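Long-range contacts in putative Xylose isomerase (Rhodospirillum rubrum, PDB 3QXB), which probably acts as a sugar isomerase of the xylose isomerase-like TIM-barrel family and binds iron and manganese ions: residues Val180-Ser189 with Ala217-Pro225; Arg38-Leu49 with Leu299-Lys310. All blocks are in the same frame, centred on the assembly; numbering follows the deposited sequence.

The chain is a closed barrel of eight parallel strands, and the two contacts tie together different parts of its periphery, their centres 30 Å apart and their nearest atoms about 12 Å apart. Contact 1 joins the loop after strand 174-177 to the segment with the short helix 220-223 that follows strand 208-213. It lies beside the metal site: the side chain of P181 is about 6 Å from the bound manganese and from the bound iron. Contact 2 pairs the helix after the first strand with the helix after the last; the side chain of M302 is about 13 Å from the iron. In sequence, contact 1 falls between the halves of contact 2.

Contact 1 of 2, residues Val180-Ser189 with Ala217-Pro225; sequences VPLATEFPSS and ALFEPLFGP
P181 packs its ring against two phenylalanines, F219 and F223. P181 CB approaches the F219 ring obliquely, 3.6 Å from CD2, and F223 CE2 meets P181 near CA and CB, 4.2 Å from the latter. A rigid proline suits this place, because it stands at the centre of an inverse gamma turn and offers a compact apolar surface to the rings. F219 has its CG anti to the backbone N (chi1 -176°), which carries the ring to P181, while P221 CD covers one face of that ring. F223 turns the other way, with CG anti to its carbonyl carbon, and sends its far end to the serines: CZ is 3.4 Å from S188 O, and CE1 is 3.7 Å from S189 CA. L222 reaches across with both branches, CD2 lying 3.5 Å from P181 C and CD1 packing on A183. S188 OG lies against L222 CD2 and F223 CZ, and has two acceptors within reach, V180 O (2.9 Å) and L182 O (3.1 Å), for its one proton. E292 and R294 of the second subunit pack on F219 and L222. The arrangement is the packing of a βα loop on the short helix of the next βα unit of a TIM barrel, beside the metal ligands H216 and D253.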
loop_
_atom_site.group_PDB
_atom_site.type_symbol
_atom_site.label_atom_id
_atom_site.label_comp_id
_atom_site.label_asym_id
_atom_site.label_seq_id
_atom_site.Cartn_x
_atom_site.Cartn_y
_atom_site.Cartn_z
ATOM N N VAL A 180 8.589 14.031 -2.972
ATOM C CA VAL A 180 7.841 13.178 -3.873
ATOM C C VAL A 180 7.483 13.872 -5.201
ATOM O O VAL A 180 7.299 15.104 -5.219
ATOM C CB VAL A 180 6.527 12.738 -3.217
ATOM C CG1 VAL A 180 6.824 11.785 -2.063
ATOM C CG2 VAL A 180 5.789 13.972 -2.736
ATOM N N PRO A 181 7.299 13.070 -6.280
ATOM C CA PRO A 181 7.122 13.594 -7.648
ATOM C C PRO A 181 5.666 13.886 -7.991
ATOM O O PRO A 181 5.206 13.534 -9.079
ATOM C CB PRO A 181 7.667 12.450 -8.534
ATOM C CG PRO A 181 7.333 11.190 -7.774
ATOM C CD PRO A 181 7.473 11.592 -6.285
ATOM N N LEU A 182 4.961 14.528 -7.065
ATOM C CA LEU A 182 3.568 14.916 -7.234
ATOM C C LEU A 182 3.448 16.398 -6.920
ATOM O O LEU A 182 3.911 16.809 -5.866
ATOM C CB LEU A 182 2.697 14.139 -6.256
ATOM C CG LEU A 182 2.370 12.660 -6.567
ATOM C CD1 LEU A 182 3.611 11.800 -6.472
ATOM C CD2 LEU A 182 1.289 12.178 -5.588
ATOM N N ALA A 183 2.808 17.182 -7.796
ATOM C CA ALA A 183 2.486 18.613 -7.538
ATOM C C ALA A 183 1.393 18.766 -6.444
ATOM O O ALA A 183 1.267 19.836 -5.842
ATOM C CB ALA A 183 2.032 19.310 -8.820
ATOM N N THR A 184 0.621 17.699 -6.201
ATOM C CA THR A 184 -0.418 17.673 -5.160
ATOM C C THR A 184 0.128 17.372 -3.717
ATOM O O THR A 184 -0.627 17.233 -2.793
ATOM C CB THR A 184 -1.480 16.626 -5.509
ATOM O OG1 THR A 184 -0.837 15.346 -5.626
ATOM C CG2 THR A 184 -2.227 17.005 -6.821
ATOM N N GLU A 185 1.435 17.237 -3.565
ATOM C CA GLU A 185 2.067 16.965 -2.281
ATOM C C GLU A 185 3.202 17.978 -2.109
ATOM O O GLU A 185 3.560 18.695 -3.044
ATOM C CB GLU A 185 2.554 15.509 -2.205
ATOM C CG GLU A 185 1.407 14.507 -2.553
ATOM C CD GLU A 185 1.677 13.049 -2.174
ATOM O OE1 GLU A 185 2.847 12.693 -1.979
ATOM O OE2 GLU A 185 0.715 12.252 -2.093
ATOM N N PHE A 186 3.686 18.096 -0.895
ATOM C CA PHE A 186 4.787 18.994 -0.603
ATOM C C PHE A 186 5.623 18.301 0.428
ATOM O O PHE A 186 5.056 17.712 1.332
ATOM C CB PHE A 186 4.248 20.279 -0.010
ATOM C CG PHE A 186 5.309 21.274 0.393
ATOM C CD1 PHE A 186 5.838 21.267 1.670
ATOM C CD2 PHE A 186 5.735 22.239 -0.495
ATOM C CE1 PHE A 186 6.808 22.213 2.065
ATOM C CE2 PHE A 186 6.684 23.188 -0.123
ATOM C CZ PHE A 186 7.232 23.175 1.159
ATOM N N PRO A 187 6.964 18.374 0.327
ATOM C CA PRO A 187 7.775 18.959 -0.740
ATOM C C PRO A 187 7.880 18.043 -1.961
ATOM O O PRO A 187 7.956 16.819 -1.841
ATOM C CB PRO A 187 9.142 19.132 -0.076
ATOM C CG PRO A 187 9.194 18.033 0.934
ATOM C CD PRO A 187 7.800 17.853 1.426
ATOM N N SER A 188 7.869 18.653 -3.132
ATOM C CA SER A 188 7.975 17.956 -4.368
ATOM C C SER A 188 9.288 18.294 -5.036
ATOM O O SER A 188 10.133 17.425 -5.238
ATOM C CB SER A 188 6.787 18.366 -5.249
ATOM O OG SER A 188 6.837 17.706 -6.508
ATOM N N SER A 189 9.458 19.567 -5.393
ATOM C CA SER A 189 10.693 20.050 -6.040
ATOM C C SER A 189 11.817 20.262 -5.044
ATOM O O SER A 189 11.591 20.323 -3.835
ATOM C CB SER A 189 10.436 21.375 -6.760
ATOM O OG SER A 189 10.021 22.362 -5.830
ATOM N N ALA A 217 13.368 12.448 -7.814
ATOM C CA ALA A 217 14.068 13.605 -8.378
ATOM C C ALA A 217 14.123 13.524 -9.906
ATOM O O ALA A 217 14.082 14.550 -10.598
ATOM C CB ALA A 217 15.488 13.709 -7.806
ATOM N N LEU A 218 14.239 12.313 -10.434
ATOM C CA LEU A 218 14.458 12.121 -11.888
ATOM C C LEU A 218 13.163 11.949 -12.675
ATOM O O LEU A 218 13.187 11.636 -13.854
ATOM C CB LEU A 218 15.411 10.937 -12.145
ATOM C CG LEU A 218 16.845 11.119 -11.594
ATOM C CD1 LEU A 218 17.760 9.947 -11.974
ATOM C CD2 LEU A 218 17.450 12.390 -12.062
ATOM N N PHE A 219 12.026 12.147 -12.020
ATOM C CA PHE A 219 10.737 12.076 -12.685
ATOM C C PHE A 219 10.554 13.247 -13.690
ATOM O O PHE A 219 10.210 14.376 -13.296
ATOM C CB PHE A 219 9.641 12.086 -11.626
ATOM C CG PHE A 219 8.262 11.918 -12.178
ATOM C CD1 PHE A 219 7.857 10.715 -12.720
ATOM C CD2 PHE A 219 7.358 12.945 -12.126
ATOM C CE1 PHE A 219 6.601 10.574 -13.234
ATOM C CE2 PHE A 219 6.098 12.782 -12.617
ATOM C CZ PHE A 219 5.730 11.616 -13.185
ATOM N N GLU A 220 10.769 12.952 -14.973
ATOM C CA GLU A 220 10.727 13.942 -16.061
ATOM C C GLU A 220 9.405 14.703 -16.275
ATOM O O GLU A 220 9.423 15.927 -16.391
ATOM C CB GLU A 220 11.166 13.291 -17.375
ATOM C CG GLU A 220 12.664 13.385 -17.627
ATOM C CD GLU A 220 13.135 12.439 -18.732
ATOM O OE1 GLU A 220 12.591 12.528 -19.856
ATOM O OE2 GLU A 220 14.036 11.601 -18.466
ATOM N N PRO A 221 8.252 14.003 -16.324
ATOM C CA PRO A 221 7.005 14.725 -16.629
ATOM C C PRO A 221 6.681 15.916 -15.710
ATOM O O PRO A 221 5.994 16.830 -16.136
ATOM C CB PRO A 221 5.923 13.646 -16.493
ATOM C CG PRO A 221 6.625 12.384 -16.835
ATOM C CD PRO A 221 8.023 12.555 -16.242
ATOM N N LEU A 222 7.143 15.885 -14.462
ATOM C CA LEU A 222 6.943 17.009 -13.554
ATOM C C LEU A 222 8.128 17.972 -13.597
ATOM O O LEU A 222 7.921 19.180 -13.718
ATOM C CB LEU A 222 6.673 16.530 -12.116
ATOM C CG LEU A 222 6.267 17.609 -11.115
ATOM C CD1 LEU A 222 5.078 18.444 -11.634
ATOM C CD2 LEU A 222 5.954 16.940 -9.766
ATOM N N PHE A 223 9.354 17.452 -13.505
ATOM C CA PHE A 223 10.532 18.313 -13.305
ATOM C C PHE A 223 11.301 18.743 -14.574
ATOM O O PHE A 223 12.178 19.603 -14.482
ATOM C CB PHE A 223 11.487 17.699 -12.261
ATOM C CG PHE A 223 10.826 17.417 -10.953
ATOM C CD1 PHE A 223 10.246 18.448 -10.228
ATOM C CD2 PHE A 223 10.738 16.112 -10.462
ATOM C CE1 PHE A 223 9.615 18.197 -9.019
ATOM C CE2 PHE A 223 10.090 15.853 -9.257
ATOM C CZ PHE A 223 9.525 16.892 -8.537
ATOM N N GLY A 224 10.986 18.152 -15.730
ATOM C CA GLY A 224 11.562 18.576 -17.022
ATOM C C GLY A 224 13.075 18.572 -16.947
ATOM O O GLY A 224 13.663 17.550 -16.570
ATOM N N PRO A 225 13.716 19.722 -17.240
ATOM C CA PRO A 225 15.181 19.768 -17.213
ATOM C C PRO A 225 15.786 19.831 -15.790
ATOM O O PRO A 225 16.993 19.654 -15.632
ATOM C CB PRO A 225 15.496 21.034 -18.022
ATOM C CG PRO A 225 14.326 21.953 -17.756
ATOM C CD PRO A 225 13.125 21.035 -17.587
#

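Contact 2 of 2, residues Arg38-Leu49 with Leu299-Lys310; sequences RLAGLVRDDLGL and LADMIASVKALK
K310 NZ donates a hydrogen bond to G48 O at 2.9 Å, from above the carbonyl plane at a C=O...N angle of 116°. The lysine chain, extended beyond CG, spans from its helix to the turn that ends the other. G48 suits that turn: glycine accepts the positive phi, and lacking a side chain it lets the lysine amine close in. Next to this bond L47 carries the apolar packing: its CD2 lies over the backbone at M302 C, 4.0 Å away, and meets I303 CG1 and V306 CG2, while CD1 touches CE of M302, a selenomethionine. Beta-branched V306 puts CG1 3.3 Å from L47 O and meets L49 CD1 at 4.0 Å, tip to tip. At the other end L299, with CG anti to its backbone N (chi1 -175°), spreads its branches: CD1 slides past L42 CD2 at 3.9 Å, whereas CD2 lies against R38 NH2. R38 NH2 also forms a salt bridge with D46 OD2 (3.1 Å), which lies in the guanidinium plane. The axes of helix segments 38-46 and 299-310 cross at -40°, 11.2 Å apart: first and last helices of a TIM barrel pack outside the seam where last strand meets first.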
loop_
_atom_site.group_PDB
_atom_site.type_symbol
_atom_site.label_atom_id
_atom_site.label_comp_id
_atom_site.label_asym_id
_atom_site.label_seq_id
_atom_site.Cartn_x
_atom_site.Cartn_y
_atom_site.Cartn_z
ATOM N N ARG A 38 15.853 -15.217 9.667
ATOM C CA ARG A 38 15.980 -15.576 8.232
ATOM C C ARG A 38 16.180 -14.290 7.430
ATOM O O ARG A 38 16.995 -14.270 6.509
ATOM C CB ARG A 38 14.737 -16.347 7.709
ATOM C CG ARG A 38 14.385 -16.207 6.150
ATOM C CD ARG A 38 14.923 -17.320 5.158
ATOM N NE ARG A 38 15.979 -16.870 4.209
ATOM C CZ ARG A 38 16.185 -17.336 2.953
ATOM N NH1 ARG A 38 15.391 -18.268 2.410
ATOM N NH2 ARG A 38 17.181 -16.841 2.210
ATOM N N LEU A 39 15.446 -13.231 7.785
ATOM C CA LEU A 39 15.564 -11.930 7.071
ATOM C C LEU A 39 16.954 -11.344 7.253
ATOM O O LEU A 39 17.616 -10.966 6.282
ATOM C CB LEU A 39 14.484 -10.909 7.484
ATOM C CG LEU A 39 14.330 -9.626 6.638
ATOM C CD1 LEU A 39 14.299 -9.879 5.128
ATOM C CD2 LEU A 39 13.124 -8.787 7.025
ATOM N N ALA A 40 17.400 -11.295 8.498
ATOM C CA ALA A 40 18.761 -10.839 8.842
ATOM C C ALA A 40 19.832 -11.630 8.096
ATOM O O ALA A 40 20.782 -11.064 7.612
ATOM C CB ALA A 40 18.988 -10.915 10.366
ATOM N N GLY A 41 19.675 -12.938 8.001
ATOM C CA GLY A 41 20.652 -13.788 7.318
ATOM C C GLY A 41 20.650 -13.583 5.807
ATOM O O GLY A 41 21.675 -13.617 5.164
ATOM N N LEU A 42 19.483 -13.363 5.252
ATOM C CA LEU A 42 19.314 -13.017 3.853
ATOM C C LEU A 42 20.025 -11.705 3.489
ATOM O O LEU A 42 20.675 -11.631 2.466
ATOM C CB LEU A 42 17.833 -12.885 3.562
ATOM C CG LEU A 42 17.367 -12.758 2.121
ATOM C CD1 LEU A 42 15.881 -13.045 2.059
ATOM C CD2 LEU A 42 17.663 -11.415 1.526
ATOM N N VAL A 43 19.884 -10.664 4.306
ATOM C CA VAL A 43 20.556 -9.414 4.005
ATOM C C VAL A 43 22.077 -9.603 4.150
ATOM O O VAL A 43 22.865 -9.096 3.334
ATOM C CB VAL A 43 20.055 -8.288 4.898
ATOM C CG1 VAL A 43 20.958 -7.062 4.777
ATOM C CG2 VAL A 43 18.574 -7.955 4.540
ATOM N N ARG A 44 22.487 -10.331 5.179
ATOM C CA ARG A 44 23.925 -10.517 5.434
ATOM C C ARG A 44 24.609 -11.443 4.444
ATOM O O ARG A 44 25.731 -11.174 4.024
ATOM C CB ARG A 44 24.176 -11.118 6.820
ATOM C CG ARG A 44 25.675 -11.211 7.175
ATOM C CD ARG A 44 25.896 -11.943 8.496
ATOM N NE ARG A 44 25.451 -13.317 8.359
ATOM C CZ ARG A 44 24.983 -14.088 9.341
ATOM N NH1 ARG A 44 24.888 -13.642 10.594
ATOM N NH2 ARG A 44 24.605 -15.328 9.056
ATOM N N ASP A 45 23.971 -12.569 4.163
ATOM C CA ASP A 45 24.622 -13.650 3.436
ATOM C C ASP A 45 24.265 -13.621 1.960
ATOM O O ASP A 45 25.130 -13.791 1.102
ATOM C CB ASP A 45 24.259 -15.017 4.043
ATOM C CG ASP A 45 24.724 -15.165 5.504
ATOM O OD1 ASP A 45 25.805 -14.625 5.874
ATOM O OD2 ASP A 45 23.992 -15.830 6.274
ATOM N N ASP A 46 22.994 -13.413 1.655
ATOM C CA ASP A 46 22.563 -13.384 0.271
ATOM C C ASP A 46 22.800 -12.052 -0.436
ATOM O O ASP A 46 23.267 -12.064 -1.572
ATOM C CB ASP A 46 21.104 -13.796 0.164
ATOM C CG ASP A 46 20.875 -15.207 0.629
ATOM O OD1 ASP A 46 21.817 -16.002 0.556
ATOM O OD2 ASP A 46 19.749 -15.531 1.056
ATOM N N LEU A 47 22.484 -10.921 0.214
ATOM C CA LEU A 47 22.765 -9.612 -0.374
ATOM C C LEU A 47 24.153 -9.085 -0.016
ATOM O O LEU A 47 24.637 -8.204 -0.704
ATOM C CB LEU A 47 21.746 -8.570 0.046
ATOM C CG LEU A 47 20.284 -8.973 -0.141
ATOM C CD1 LEU A 47 19.425 -7.790 0.269
ATOM C CD2 LEU A 47 20.040 -9.416 -1.552
ATOM N N GLY A 48 24.779 -9.610 1.040
ATOM C CA GLY A 48 26.147 -9.170 1.419
ATOM C C GLY A 48 26.179 -7.693 1.812
ATOM O O GLY A 48 27.088 -6.991 1.474
ATOM N N LEU A 49 25.159 -7.222 2.536
ATOM C CA LEU A 49 25.072 -5.797 2.932
ATOM C C LEU A 49 25.045 -5.646 4.455
ATOM O O LEU A 49 24.835 -6.599 5.205
ATOM C CB LEU A 49 23.811 -5.159 2.322
ATOM C CG LEU A 49 23.848 -5.022 0.802
ATOM C CD1 LEU A 49 22.489 -4.595 0.268
ATOM C CD2 LEU A 49 24.912 -4.006 0.421
ATOM N N LEU A 299 14.056 -12.954 -4.820
ATOM C CA LEU A 299 15.356 -13.171 -4.167
ATOM C C LEU A 299 16.483 -13.212 -5.194
ATOM O O LEU A 299 17.487 -12.511 -5.025
ATOM C CB LEU A 299 15.360 -14.457 -3.329
ATOM C CG LEU A 299 16.661 -14.671 -2.518
ATOM C CD1 LEU A 299 16.950 -13.452 -1.675
ATOM C CD2 LEU A 299 16.571 -15.940 -1.650
ATOM N N ALA A 300 16.310 -14.001 -6.259
ATOM C CA ALA A 300 17.351 -14.082 -7.292
ATOM C C ALA A 300 17.648 -12.728 -7.899
ATOM O O ALA A 300 18.785 -12.396 -8.158
ATOM C CB ALA A 300 16.986 -15.116 -8.422
ATOM N N ASP A 301 16.607 -11.962 -8.163
ATOM C CA ASP A 301 16.773 -10.656 -8.802
ATOM C C ASP A 301 17.441 -9.640 -7.902
ATOM O O ASP A 301 18.327 -8.875 -8.364
ATOM C CB ASP A 301 15.417 -10.128 -9.244
ATOM C CG ASP A 301 15.540 -8.878 -10.045
ATOM O OD1 ASP A 301 15.875 -8.992 -11.236
ATOM O OD2 ASP A 301 15.342 -7.795 -9.481
HETATM N N MSE A 302 17.045 -9.631 -6.620
HETATM C CA MSE A 302 17.668 -8.773 -5.615
HETATM C C MSE A 302 19.163 -9.017 -5.466
HETATM O O MSE A 302 19.922 -8.073 -5.365
HETATM C CB MSE A 302 17.032 -8.955 -4.240
HETATM C CG MSE A 302 15.819 -8.104 -4.003
HETATM SE SE MSE A 302 16.019 -6.221 -4.079
HETATM C CE MSE A 302 17.404 -5.957 -2.762
ATOM N N ILE A 303 19.563 -10.288 -5.427
ATOM C CA ILE A 303 20.989 -10.674 -5.371
ATOM C C ILE A 303 21.731 -10.171 -6.600
ATOM O O ILE A 303 22.828 -9.586 -6.468
ATOM C CB ILE A 303 21.160 -12.204 -5.264
ATOM C CG1 ILE A 303 20.600 -12.724 -3.947
ATOM C CG2 ILE A 303 22.634 -12.651 -5.358
ATOM C CD1 ILE A 303 20.427 -14.223 -3.925
ATOM N N ALA A 304 21.156 -10.370 -7.788
ATOM C CA ALA A 304 21.825 -9.935 -9.017
ATOM C C ALA A 304 21.861 -8.408 -9.021
ATOM O O ALA A 304 22.811 -7.818 -9.474
ATOM C CB ALA A 304 21.140 -10.483 -10.264
ATOM N N SER A 305 20.827 -7.773 -8.469
ATOM C CA SER A 305 20.788 -6.310 -8.404
ATOM C C SER A 305 21.869 -5.714 -7.478
ATOM O O SER A 305 22.619 -4.775 -7.871
ATOM C CB SER A 305 19.370 -5.865 -8.010
ATOM O OG SER A 305 19.312 -4.467 -7.842
ATOM N N VAL A 306 22.032 -6.294 -6.294
ATOM C CA VAL A 306 23.104 -5.880 -5.384
ATOM C C VAL A 306 24.522 -6.169 -5.992
ATOM O O VAL A 306 25.450 -5.355 -5.861
ATOM C CB VAL A 306 22.941 -6.493 -3.961
ATOM C CG1 VAL A 306 24.050 -6.051 -3.067
ATOM C CG2 VAL A 306 21.611 -6.052 -3.342
ATOM N N LYS A 307 24.694 -7.301 -6.663
ATOM C CA LYS A 307 25.956 -7.558 -7.389
ATOM C C LYS A 307 26.238 -6.470 -8.424
ATOM O O LYS A 307 27.369 -6.031 -8.535
ATOM C CB LYS A 307 25.982 -8.929 -8.063
ATOM C CG LYS A 307 26.522 -10.066 -7.202
ATOM C CD LYS A 307 26.676 -11.381 -8.032
ATOM C CE LYS A 307 26.175 -12.595 -7.228
ATOM N N ALA A 308 25.200 -6.024 -9.141
ATOM C CA ALA A 308 25.343 -4.983 -10.161
ATOM C C ALA A 308 25.796 -3.682 -9.511
ATOM O O ALA A 308 26.697 -3.022 -10.018
ATOM C CB ALA A 308 24.020 -4.772 -10.925
ATOM N N LEU A 309 25.190 -3.329 -8.379
ATOM C CA LEU A 309 25.553 -2.101 -7.649
ATOM C C LEU A 309 26.990 -2.162 -7.130
ATOM O O LEU A 309 27.775 -1.201 -7.275
ATOM C CB LEU A 309 24.586 -1.849 -6.491
ATOM C CG LEU A 309 23.197 -1.297 -6.815
ATOM C CD1 LEU A 309 22.255 -1.458 -5.598
ATOM C CD2 LEU A 309 23.270 0.156 -7.305
ATOM N N LYS A 310 27.362 -3.296 -6.545
ATOM C CA LYS A 310 28.759 -3.464 -6.059
ATOM C C LYS A 310 29.818 -3.451 -7.167
ATOM O O LYS A 310 30.981 -3.167 -6.885
ATOM C CB LYS A 310 28.894 -4.753 -5.246
ATOM C CG LYS A 310 28.224 -4.682 -3.867
ATOM C CD LYS A 310 28.126 -6.053 -3.251
ATOM C CE LYS A 310 27.908 -5.995 -1.755
ATOM N NZ LYS A 310 28.072 -7.381 -1.224
#